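Protein CbbY (Rhodobacter sphaeroides, PDB 4UAS) acts as a selective, magnesium-dependent sugar phosphatase that hydrolyses xylulose-1,5-bisphosphate, a potent inhibitor of Rubisco, to xylulose 5-phosphate and phosphate. Local coordinates at residues R22-T27 with W35-E40; A128-G131 with I137-V140; A207-L210 with E216-G219. All blocks are in the same frame, centred on the assembly; numbering follows the deposited sequence.

Interaction 1 (R22-T27 with W35-E40)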
ATOM      1  N   ARG A  22      -7.646  12.361  -5.098  1.00  8.25           N
ATOM      2  CA  ARG A  22      -7.492  13.535  -5.939  1.00  8.74           C
ATOM      3  C   ARG A  22      -7.166  13.091  -7.361  1.00  8.88           C
ATOM      4  O   ARG A  22      -7.712  13.630  -8.329  1.00  9.37           O
ATOM      5  CB  ARG A  22      -6.411  14.469  -5.382  1.00  9.73           C
ATOM      6  CG  ARG A  22      -6.077  15.671  -6.257  1.00 10.82           C
ATOM      7  CD  ARG A  22      -5.062  16.607  -5.599  1.00 12.96           C
ATOM      8  NE  ARG A  22      -4.759  17.668  -6.558  1.00 15.82           N
ATOM      9  CZ  ARG A  22      -3.737  18.515  -6.391  1.00 17.84           C
ATOM     10  NH1 ARG A  22      -2.988  18.425  -5.352  1.00 21.38           N
ATOM     11  NH2 ARG A  22      -3.464  19.392  -7.314  1.00 23.33           N
ATOM     12  N   ALA A  23      -6.204  12.183  -7.536  1.00  8.85           N
ATOM     13  CA  ALA A  23      -5.824  11.742  -8.864  1.00  9.05           C
ATOM     14  C   ALA A  23      -7.024  11.116  -9.583  1.00  8.13           C
ATOM     15  O   ALA A  23      -7.229  11.323 -10.783  1.00  9.58           O
ATOM     16  CB  ALA A  23      -4.685  10.766  -8.798  1.00  9.38           C
ATOM     17  N   PHE A  24      -7.833  10.281  -8.882  1.00  8.06           N
ATOM     18  CA  PHE A  24      -9.029   9.743  -9.488  1.00  7.73           C
ATOM     19  C   PHE A  24      -9.955  10.860  -9.947  1.00  8.17           C
ATOM     20  O   PHE A  24     -10.404  10.902 -11.094  1.00  9.05           O
ATOM     21  CB  PHE A  24      -9.788   8.808  -8.537  1.00  8.34           C
ATOM     22  CG  PHE A  24      -9.228   7.409  -8.384  1.00  8.65           C
ATOM     23  CD1 PHE A  24      -9.343   6.523  -9.435  1.00  9.10           C
ATOM     24  CD2 PHE A  24      -8.653   6.980  -7.201  1.00  8.16           C
ATOM     25  CE1 PHE A  24      -8.886   5.206  -9.304  1.00 10.51           C
ATOM     26  CE2 PHE A  24      -8.187   5.696  -7.081  1.00  8.99           C
ATOM     27  CZ  PHE A  24      -8.303   4.790  -8.126  1.00 10.47           C
ATOM     28  N   ASN A  25     -10.303  11.780  -9.029  1.00  8.63           N
ATOM     29  CA  ASN A  25     -11.301  12.792  -9.371  1.00  9.28           C
ATOM     30  C   ASN A  25     -10.837  13.707 -10.472  1.00  9.09           C
ATOM     31  O   ASN A  25     -11.618  14.085 -11.360  1.00 10.28           O
ATOM     32  CB  ASN A  25     -11.690  13.574  -8.108  1.00  9.24           C
ATOM     33  CG  ASN A  25     -12.523  12.753  -7.179  1.00  8.71           C
ATOM     34  OD1 ASN A  25     -13.331  11.935  -7.637  1.00  9.99           O
ATOM     35  ND2 ASN A  25     -12.416  12.990  -5.891  1.00  8.71           N
ATOM     36  N   GLU A  26      -9.554  14.109 -10.460  1.00 10.13           N
ATOM     37  CA  GLU A  26      -9.030  14.933 -11.541  1.00 10.94           C
ATOM     38  C   GLU A  26      -9.046  14.217 -12.876  1.00 10.84           C
ATOM     39  O   GLU A  26      -9.238  14.828 -13.910  1.00 12.84           O
ATOM     40  CB  GLU A  26      -7.664  15.480 -11.128  1.00 13.25           C
ATOM     41  CG  GLU A  26      -7.709  16.503 -10.021  1.00 15.08           C
ATOM     42  CD  GLU A  26      -6.391  17.151  -9.682  1.00 19.74           C
ATOM     43  OE1 GLU A  26      -5.354  16.779 -10.270  1.00 23.92           O
ATOM     44  OE2 GLU A  26      -6.413  18.041  -8.791  1.00 22.57           O
ATOM     45  N   THR A  27      -8.782  12.917 -12.843  1.00 10.40           N
ATOM     46  CA  THR A  27      -8.819  12.100 -14.059  1.00 11.51           C
ATOM     47  C   THR A  27     -10.250  12.057 -14.616  1.00 10.29           C
ATOM     48  O   THR A  27     -10.497  12.228 -15.798  1.00 11.89           O
ATOM     49  CB  THR A  27      -8.255  10.723 -13.792  1.00 10.97           C
ATOM     50  OG1 THR A  27      -6.896  10.811 -13.428  1.00 14.04           O
ATOM     51  CG2 THR A  27      -8.371   9.865 -15.067  1.00 13.49           C
ATOM     52  N   TRP A  35     -18.407  11.611 -12.787  1.00 10.99           N
ATOM     53  CA  TRP A  35     -18.064  10.845 -11.587  1.00 10.66           C
ATOM     54  C   TRP A  35     -17.225  11.687 -10.645  1.00  9.40           C
ATOM     55  O   TRP A  35     -16.343  12.438 -11.050  1.00 11.25           O
ATOM     56  CB  TRP A  35     -17.236   9.582 -11.954  1.00 10.69           C
ATOM     57  CG  TRP A  35     -17.752   8.790 -13.093  1.00  9.80           C
ATOM     58  CD1 TRP A  35     -19.037   8.682 -13.561  1.00  9.79           C
ATOM     59  CD2 TRP A  35     -16.979   7.899 -13.862  1.00 10.58           C
ATOM     60  NE1 TRP A  35     -19.069   7.839 -14.634  1.00 11.25           N
ATOM     61  CE2 TRP A  35     -17.814   7.325 -14.828  1.00 10.55           C
ATOM     62  CE3 TRP A  35     -15.618   7.538 -13.834  1.00 12.59           C
ATOM     63  CZ2 TRP A  35     -17.347   6.401 -15.765  1.00 12.01           C
ATOM     64  CZ3 TRP A  35     -15.131   6.640 -14.810  1.00 12.99           C
ATOM     65  CH2 TRP A  35     -16.002   6.048 -15.736  1.00 13.52           C
ATOM     66  N   PHE A  36     -17.493  11.533  -9.333  1.00  9.38           N
ATOM     67  CA  PHE A  36     -16.731  12.266  -8.326  1.00  9.73           C
ATOM     68  C   PHE A  36     -16.844  11.467  -7.022  1.00 10.06           C
ATOM     69  O   PHE A  36     -17.956  11.136  -6.604  1.00 11.05           O
ATOM     70  CB  PHE A  36     -17.282  13.697  -8.124  1.00 10.45           C
ATOM     71  CG  PHE A  36     -16.535  14.425  -7.102  1.00 13.64           C
ATOM     72  CD1 PHE A  36     -15.288  15.041  -7.449  1.00  9.77           C
ATOM     73  CD2 PHE A  36     -16.892  14.473  -5.824  1.00 14.28           C
ATOM     74  CE1 PHE A  36     -14.519  15.719  -6.535  1.00 12.27           C
ATOM     75  CE2 PHE A  36     -16.134  15.116  -4.882  1.00 18.78           C
ATOM     76  CZ  PHE A  36     -14.936  15.751  -5.205  1.00 15.74           C
ATOM     77  N   TRP A  37     -15.704  11.121  -6.456  1.00  8.88           N
ATOM     78  CA  TRP A  37     -15.645  10.366  -5.234  1.00  8.35           C
ATOM     79  C   TRP A  37     -15.300  11.234  -4.022  1.00  8.41           C
ATOM     80  O   TRP A  37     -14.190  11.740  -3.890  1.00  9.58           O
ATOM     81  CB  TRP A  37     -14.588   9.259  -5.365  1.00  9.79           C
ATOM     82  CG  TRP A  37     -14.913   8.218  -6.410  1.00  8.39           C
ATOM     83  CD1 TRP A  37     -16.050   8.019  -7.031  1.00 10.47           C
ATOM     84  CD2 TRP A  37     -13.995   7.200  -6.877  1.00  8.32           C
ATOM     85  NE1 TRP A  37     -15.969   6.970  -7.916  1.00 10.58           N
ATOM     86  CE2 TRP A  37     -14.709   6.433  -7.822  1.00  8.94           C
ATOM     87  CE3 TRP A  37     -12.668   6.850  -6.606  1.00  9.14           C
ATOM     88  CZ2 TRP A  37     -14.135   5.338  -8.467  1.00  9.87           C
ATOM     89  CZ3 TRP A  37     -12.126   5.779  -7.272  1.00  9.58           C
ATOM     90  CH2 TRP A  37     -12.834   5.024  -8.181  1.00  9.31           C
ATOM     91  N   ASP A  38     -16.317  11.471  -3.189  1.00  8.45           N
ATOM     92  CA  ASP A  38     -16.110  12.165  -1.933  1.00  8.82           C
ATOM     93  C   ASP A  38     -15.488  11.222  -0.909  1.00  9.07           C
ATOM     94  O   ASP A  38     -15.374  10.021  -1.145  1.00  9.66           O
ATOM     95  CB  ASP A  38     -17.350  12.929  -1.438  1.00  9.49           C
ATOM     96  CG  ASP A  38     -18.536  12.095  -1.156  1.00 11.11           C
ATOM     97  OD1 ASP A  38     -18.428  10.905  -0.754  1.00 11.55           O
ATOM     98  OD2 ASP A  38     -19.705  12.684  -1.279  1.00 12.48           O
ATOM     99  N   ARG A  39     -15.076  11.747   0.234  1.00  9.06           N
ATOM    100  CA  ARG A  39     -14.458  10.899   1.244  1.00  9.15           C
ATOM    101  C   ARG A  39     -15.321   9.763   1.750  1.00  9.30           C
ATOM    102  O   ARG A  39     -14.860   8.664   2.000  1.00 10.12           O
ATOM    103  CB  ARG A  39     -13.985  11.700   2.449  1.00  9.96           C
ATOM    104  CG  ARG A  39     -12.774  12.491   2.233  1.00 10.42           C
ATOM    105  CD  ARG A  39     -12.394  13.240   3.475  1.00 13.24           C
ATOM    106  NE  ARG A  39     -11.103  13.844   3.410  1.00 14.46           N
ATOM    107  CZ  ARG A  39     -10.554  14.506   4.412  1.00 11.80           C
ATOM    108  NH1 ARG A  39     -11.166  14.686   5.572  1.00 15.31           N
ATOM    109  NH2 ARG A  39      -9.368  15.035   4.283  1.00 13.94           N
ATOM    110  N   GLU A  40     -16.621  10.054   1.910  1.00 10.67           N
ATOM    111  CA  GLU A  40     -17.525   9.032   2.392  1.00 12.47           C
ATOM    112  C   GLU A  40     -17.563   7.850   1.409  1.00 11.31           C
ATOM    113  O   GLU A  40     -17.477   6.673   1.809  1.00 12.98           O
ATOM    114  CB  GLU A  40     -18.931   9.639   2.587  1.00 13.96           C
ATOM    115  CG  GLU A  40     -19.971   8.629   2.978  1.00 17.38           C
ATOM    116  CD  GLU A  40     -21.323   9.231   3.364  1.00 26.78           C
ATOM    117  OE1 GLU A  40     -21.461  10.409   3.589  1.00 34.04           O
ATOM    118  OE2 GLU A  40     -22.238   8.465   3.639  1.00 35.41           O
TER

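Interaction 2 (A128-G131 with I137-V140)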
ATOM      1  N   ALA A 128      10.260  10.456  -4.245  1.00 12.47           N
ATOM      2  CA  ALA A 128       9.855  11.660  -3.507  1.00 12.58           C
ATOM      3  C   ALA A 128      10.227  11.559  -2.039  1.00 12.11           C
ATOM      4  O   ALA A 128      10.673  12.549  -1.430  1.00 16.45           O
ATOM      5  CB  ALA A 128       8.388  11.917  -3.694  1.00 13.89           C
ATOM      6  N   CYS A 129      10.032  10.389  -1.454  1.00 12.52           N
ATOM      7  CA  CYS A 129      10.062  10.256   0.016  1.00 16.21           C
ATOM      8  C   CYS A 129      11.361   9.691   0.540  1.00 16.00           C
ATOM      9  O   CYS A 129      11.710  10.019   1.696  1.00 18.09           O
ATOM     10  CB  CYS A 129       8.900   9.382   0.506  1.00 18.64           C
ATOM     11  SG  CYS A 129       7.296  10.001   0.132  1.00 23.21           S
ATOM     12  N   PHE A 130      12.029   8.833  -0.220  1.00 14.90           N
ATOM     13  CA  PHE A 130      13.269   8.243   0.170  1.00 16.97           C
ATOM     14  C   PHE A 130      14.446   8.899  -0.556  1.00 16.11           C
ATOM     15  O   PHE A 130      15.583   8.739  -0.117  1.00 19.61           O
ATOM     16  CB  PHE A 130      13.321   6.725   0.001  1.00 14.25           C
ATOM     17  CG  PHE A 130      12.456   5.889   0.935  1.00 15.92           C
ATOM     18  CD1 PHE A 130      12.924   5.585   2.231  1.00 14.73           C
ATOM     19  CD2 PHE A 130      11.296   5.341   0.546  1.00 16.18           C
ATOM     20  CE1 PHE A 130      12.194   4.839   3.064  1.00 18.40           C
ATOM     21  CE2 PHE A 130      10.589   4.568   1.380  1.00 20.06           C
ATOM     22  CZ  PHE A 130      11.026   4.305   2.620  1.00 16.11           C
ATOM     23  N   GLY A 131      14.216   9.567  -1.710  1.00 15.94           N
ATOM     24  CA  GLY A 131      15.198  10.173  -2.559  1.00 17.14           C
ATOM     25  C   GLY A 131      16.032   9.186  -3.364  1.00 16.02           C
ATOM     26  O   GLY A 131      17.175   9.460  -3.696  1.00 20.75           O
ATOM     27  N   ILE A 137      16.086   0.904  -2.158  1.00 16.40           N
ATOM     28  CA  ILE A 137      15.544   0.817  -0.799  1.00 15.71           C
ATOM     29  C   ILE A 137      15.139  -0.602  -0.475  1.00 13.97           C
ATOM     30  O   ILE A 137      15.498  -1.104   0.574  1.00 16.47           O
ATOM     31  CB  ILE A 137      14.367   1.788  -0.591  1.00 15.69           C
ATOM     32  CG1 ILE A 137      14.775   3.227  -0.952  1.00 18.49           C
ATOM     33  CG2 ILE A 137      13.811   1.754   0.845  1.00 17.36           C
ATOM     34  CD1 ILE A 137      15.863   3.780  -0.087  1.00 24.73           C
ATOM     35  N   PHE A 138      14.371  -1.226  -1.402  1.00 12.49           N
ATOM     36  CA  PHE A 138      13.769  -2.548  -1.157  1.00 11.57           C
ATOM     37  C   PHE A 138      14.491  -3.588  -2.010  1.00 12.07           C
ATOM     38  O   PHE A 138      14.674  -3.417  -3.228  1.00 14.61           O
ATOM     39  CB  PHE A 138      12.295  -2.482  -1.475  1.00 11.61           C
ATOM     40  CG  PHE A 138      11.577  -1.488  -0.588  1.00 10.63           C
ATOM     41  CD1 PHE A 138      11.267  -1.814   0.735  1.00 11.13           C
ATOM     42  CD2 PHE A 138      11.201  -0.252  -1.051  1.00 10.70           C
ATOM     43  CE1 PHE A 138      10.652  -0.874   1.558  1.00 10.65           C
ATOM     44  CE2 PHE A 138      10.594   0.689  -0.239  1.00 11.25           C
ATOM     45  CZ  PHE A 138      10.301   0.380   1.074  1.00 11.54           C
ATOM     46  N   ASP A 139      14.796  -4.698  -1.380  1.00 11.01           N
ATOM     47  CA  ASP A 139      15.439  -5.840  -2.054  1.00 12.00           C
ATOM     48  C   ASP A 139      14.450  -6.544  -2.986  1.00 11.33           C
ATOM     49  O   ASP A 139      14.857  -7.118  -4.011  1.00 12.71           O
ATOM     50  CB  ASP A 139      15.975  -6.784  -1.006  1.00 13.44           C
ATOM     51  CG  ASP A 139      16.995  -6.113  -0.119  1.00 18.09           C
ATOM     52  OD1 ASP A 139      18.059  -5.855  -0.623  1.00 28.51           O
ATOM     53  OD2 ASP A 139      16.667  -5.735   1.022  1.00 18.22           O
ATOM     54  N   VAL A 140      13.170  -6.516  -2.640  1.00 10.15           N
ATOM     55  CA  VAL A 140      12.108  -7.199  -3.356  1.00 10.48           C
ATOM     56  C   VAL A 140      10.922  -6.270  -3.444  1.00  9.62           C
ATOM     57  O   VAL A 140      10.550  -5.633  -2.445  1.00 10.25           O
ATOM     58  CB  VAL A 140      11.703  -8.499  -2.624  1.00 11.82           C
ATOM     59  CG1 VAL A 140      10.379  -9.077  -3.151  1.00 12.14           C
ATOM     60  CG2 VAL A 140      12.812  -9.560  -2.742  1.00 13.77           C
TER

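Interaction 3 (A207-L210 with E216-G219)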
ATOM      1  N   ALA A 207      -3.853  -8.879  15.020  1.00 12.84           N
ATOM      2  CA  ALA A 207      -2.636  -8.170  14.825  1.00 11.96           C
ATOM      3  C   ALA A 207      -1.713  -8.479  15.974  1.00 11.59           C
ATOM      4  O   ALA A 207      -2.114  -8.554  17.140  1.00 14.15           O
ATOM      5  CB  ALA A 207      -2.917  -6.653  14.755  1.00 11.21           C
ATOM      6  N   ASP A 208      -0.446  -8.649  15.685  1.00 11.22           N
ATOM      7  CA  ASP A 208       0.544  -8.958  16.761  1.00 12.46           C
ATOM      8  C   ASP A 208       0.804  -7.718  17.643  1.00 11.13           C
ATOM      9  O   ASP A 208       1.009  -7.859  18.828  1.00 12.81           O
ATOM     10  CB  ASP A 208       1.782  -9.491  16.141  1.00 13.32           C
ATOM     11  CG  ASP A 208       1.493 -10.866  15.583  1.00 14.75           C
ATOM     12  OD1 ASP A 208       1.552 -11.877  16.304  1.00 22.40           O
ATOM     13  OD2 ASP A 208       1.144 -10.905  14.364  1.00 14.71           O
ATOM     14  N   ARG A 209       0.832  -6.529  17.022  1.00 10.32           N
ATOM     15  CA  ARG A 209       0.781  -5.259  17.752  1.00  9.94           C
ATOM     16  C   ARG A 209      -0.142  -4.350  16.938  1.00  9.05           C
ATOM     17  O   ARG A 209      -0.192  -4.400  15.734  1.00 10.06           O
ATOM     18  CB  ARG A 209       2.144  -4.601  17.927  1.00 12.31           C
ATOM     19  CG  ARG A 209       3.161  -5.432  18.685  1.00 12.86           C
ATOM     20  CD  ARG A 209       4.512  -4.764  18.829  1.00 13.47           C
ATOM     21  NE  ARG A 209       4.481  -3.558  19.636  1.00 14.27           N
ATOM     22  CZ  ARG A 209       5.486  -2.708  19.677  1.00 15.02           C
ATOM     23  NH1 ARG A 209       6.597  -2.914  18.974  1.00 17.16           N
ATOM     24  NH2 ARG A 209       5.370  -1.573  20.366  1.00 17.10           N
ATOM     25  N   LEU A 210      -0.821  -3.450  17.681  1.00  9.76           N
ATOM     26  CA  LEU A 210      -1.697  -2.437  17.101  1.00  9.20           C
ATOM     27  C   LEU A 210      -1.219  -1.119  17.679  1.00  9.50           C
ATOM     28  O   LEU A 210      -1.342  -0.905  18.898  1.00 10.57           O
ATOM     29  CB  LEU A 210      -3.149  -2.703  17.380  1.00  9.90           C
ATOM     30  CG  LEU A 210      -4.126  -1.689  16.872  1.00 11.56           C
ATOM     31  CD1 LEU A 210      -4.096  -1.623  15.349  1.00 11.52           C
ATOM     32  CD2 LEU A 210      -5.533  -2.032  17.335  1.00 14.68           C
ATOM     33  N   GLU A 216       6.218   4.159  17.527  1.00 12.08           N
ATOM     34  CA  GLU A 216       6.103   3.451  18.802  1.00 12.64           C
ATOM     35  C   GLU A 216       6.689   2.067  18.725  1.00 13.38           C
ATOM     36  O   GLU A 216       6.627   1.310  19.689  1.00 15.99           O
ATOM     37  CB  GLU A 216       4.680   3.403  19.255  1.00 12.01           C
ATOM     38  CG  GLU A 216       4.081   4.765  19.485  1.00 12.17           C
ATOM     39  CD  GLU A 216       2.550   4.812  19.633  1.00 15.55           C
ATOM     40  OE1 GLU A 216       1.826   3.937  19.213  1.00 17.86           O
ATOM     41  OE2 GLU A 216       2.036   5.861  19.983  1.00 21.56           O
ATOM     42  N   LEU A 217       7.221   1.663  17.569  1.00 12.94           N
ATOM     43  CA  LEU A 217       7.776   0.304  17.453  1.00 14.63           C
ATOM     44  C   LEU A 217       8.879   0.047  18.456  1.00 14.98           C
ATOM     45  O   LEU A 217       8.964  -1.064  18.965  1.00 18.55           O
ATOM     46  CB  LEU A 217       8.312   0.094  16.072  1.00 15.86           C
ATOM     47  CG  LEU A 217       7.270  -0.437  15.145  1.00 21.42           C
ATOM     48  CD1 LEU A 217       7.783  -0.432  13.717  1.00 25.05           C
ATOM     49  CD2 LEU A 217       6.910  -1.884  15.529  1.00 24.71           C
ATOM     50  N   GLY A 218       9.750   1.071  18.643  1.00 15.46           N
ATOM     51  CA  GLY A 218      10.852   0.890  19.564  1.00 22.44           C
ATOM     52  C   GLY A 218      12.000   0.089  18.982  1.00 21.47           C
ATOM     53  O   GLY A 218      12.770  -0.591  19.707  1.00 29.76           O
ATOM     54  N   GLY A 219      12.166   0.213  17.684  1.00 21.64           N
ATOM     55  CA  GLY A 219      13.325  -0.431  17.046  1.00 24.47           C
ATOM     56  C   GLY A 219      13.040  -1.857  16.603  1.00 23.48           C
ATOM     57  O   GLY A 219      11.910  -2.408  16.689  1.00 20.95           O
TER

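Interaction 1 (R22-T27 with W35-E40)
In the helical cap of this HAD-type phosphatase, N25 on helix 17-31 holds W37, in the extended chain leading to helix 39-45, through both backbone polar groups of that one residue. The W37 N-H points at N25 OD1 (N to OD1 2.8 Å), while N25 ND2 donates to W37 O at 3.0 Å. Neither bond bends far, the less straight having an N-H...O angle of 174°. The torsion that sets CG anti to the carbonyl carbon of N25 (chi1 -72°) turns the amide across the gap and lays it over the F36 ring, planes 17° apart, with N25 CG 3.6 Å from F36 CE1. With a leucine here, W37 N would probably lose its acceptor, and W37 O would be left to its other donor, R21 NH1. Beside this polar grip, the W37 indole reaches obliquely over F24, its CZ3 lying 3.4 Å above the F24 ring plane, over the centre. Two substrate-binding residues border F24: K78 makes a cation-pi contact with the ring, and R54 packs on it. N25 ND2 also binds a sulfonate oxygen of a bound MES molecule. The contact thus joins helix 17-31 to the approach to helix 39-45 within the alpha-helical cap that covers the HAD catalytic core.

Interaction 2 (A128-G131 with I137-V140)
F130 and I137 each carry a first torsion that sets a gamma carbon anti to the carbonyl carbon (F130 CG, chi1 -69°; I137 CG1, chi1 -55°), and in I137 the same torsion puts CG2 anti to the backbone N, from where it stands over the F130 face. They lie in the beta-alpha-beta unit of the HAD core formed by strand 110-114, helix 119-129 and strand 140-142: F130 lies at the C-terminal end region of the helix, just before G131, and I137 and F138 come just before the strand. The evidence for the packing is purely apolar, since no hydrogen bond joins the two segments. I137 CG2 is 4.0 Å from the F130 ring centroid and almost on the ring normal, which meets the geometry of a CH-pi contact. The same methyl lies 3.6 Å above the plane of the F138 ring, displaced toward its rim, and therefore fills the corner between two nearly perpendicular rings. F138 turns its edge to the face of F130 that I137 covers, an offset edge-to-face pair with centroids 5.9 Å apart and planes at 87°. Farther in, F138 packs on L111 and V113, so the apolar packing runs from the end region of the helix, through F138, to strand 110-114. K105 NZ takes up the carbonyl oxygen of I137. At the F130 CB end of the contact, I137 CD1 comes within 3.9 Å of F130 CB.

Interaction 3 (A207-L210 with E216-G219)
E216 meets R209 through its backbone carbonyl: R209 NH2 donates to E216 O at 3.2 Å, a bent bond with an N-H...O angle of 138°, reaching the oxygen from above the carbonyl plane. The carboxylate of E216 is not what binds the arginine, for its OE1 lies 6.7 Å from R209 NH2 and makes weak hydrogen bonds to the backbone N atoms of D212 and S213 instead. At L217 the fit is better. R209 NH1 donates to L217 O at 3.0 Å and 173°, with that oxygen lying in the guanidinium plane. L217 also brings a methyl alongside, its CD2 3.6 Å from the same NH1, while its side chain packs on L211 and L223. Past L217 the chain turns through G218 and G219, both at positive phi, and continues to G222, whose carbonyl oxygen accepts a further hydrogen bond from R209 NH1. The bend of the arginine chain at CG-CD (chi3 65°) delivers the guanidinium edge to the carbonyls of E216 and L217. R209 itself sits on the short, weakly bonded strand at about 209-210, at one border of the parallel sheet of the HAD core, and the contact thus joins that edge to the loop that follows it. Chemically, three neutral carbonyl oxygens share one guanidinium group, which is consistent with the loop being held by its main chain, probably with some charge-dipole attraction, and not by a salt bridge to E216.

Along the chain the three contacts follow in series, each closing before the next begins, and none touches another. Interaction 1 belongs to the helical cap, between helix 17-31 and the approach to helix 39-45. Interactions 2 and 3 lie in the alpha/beta core, beside the two outermost strands of its parallel sheet, 140-142 and 209-210, with centres 22 Å apart. From interaction 1 the centres are 28 Å to interaction 2 and 33 Å to interaction 3. The magnesium ion lies about 13 Å from the side chains of both F24 and F138, so neither contact reaches the metal; interaction 1 comes nearer to the substrate site, through F24 beside K78 and R54, while interaction 3 lies away from the annotated sites.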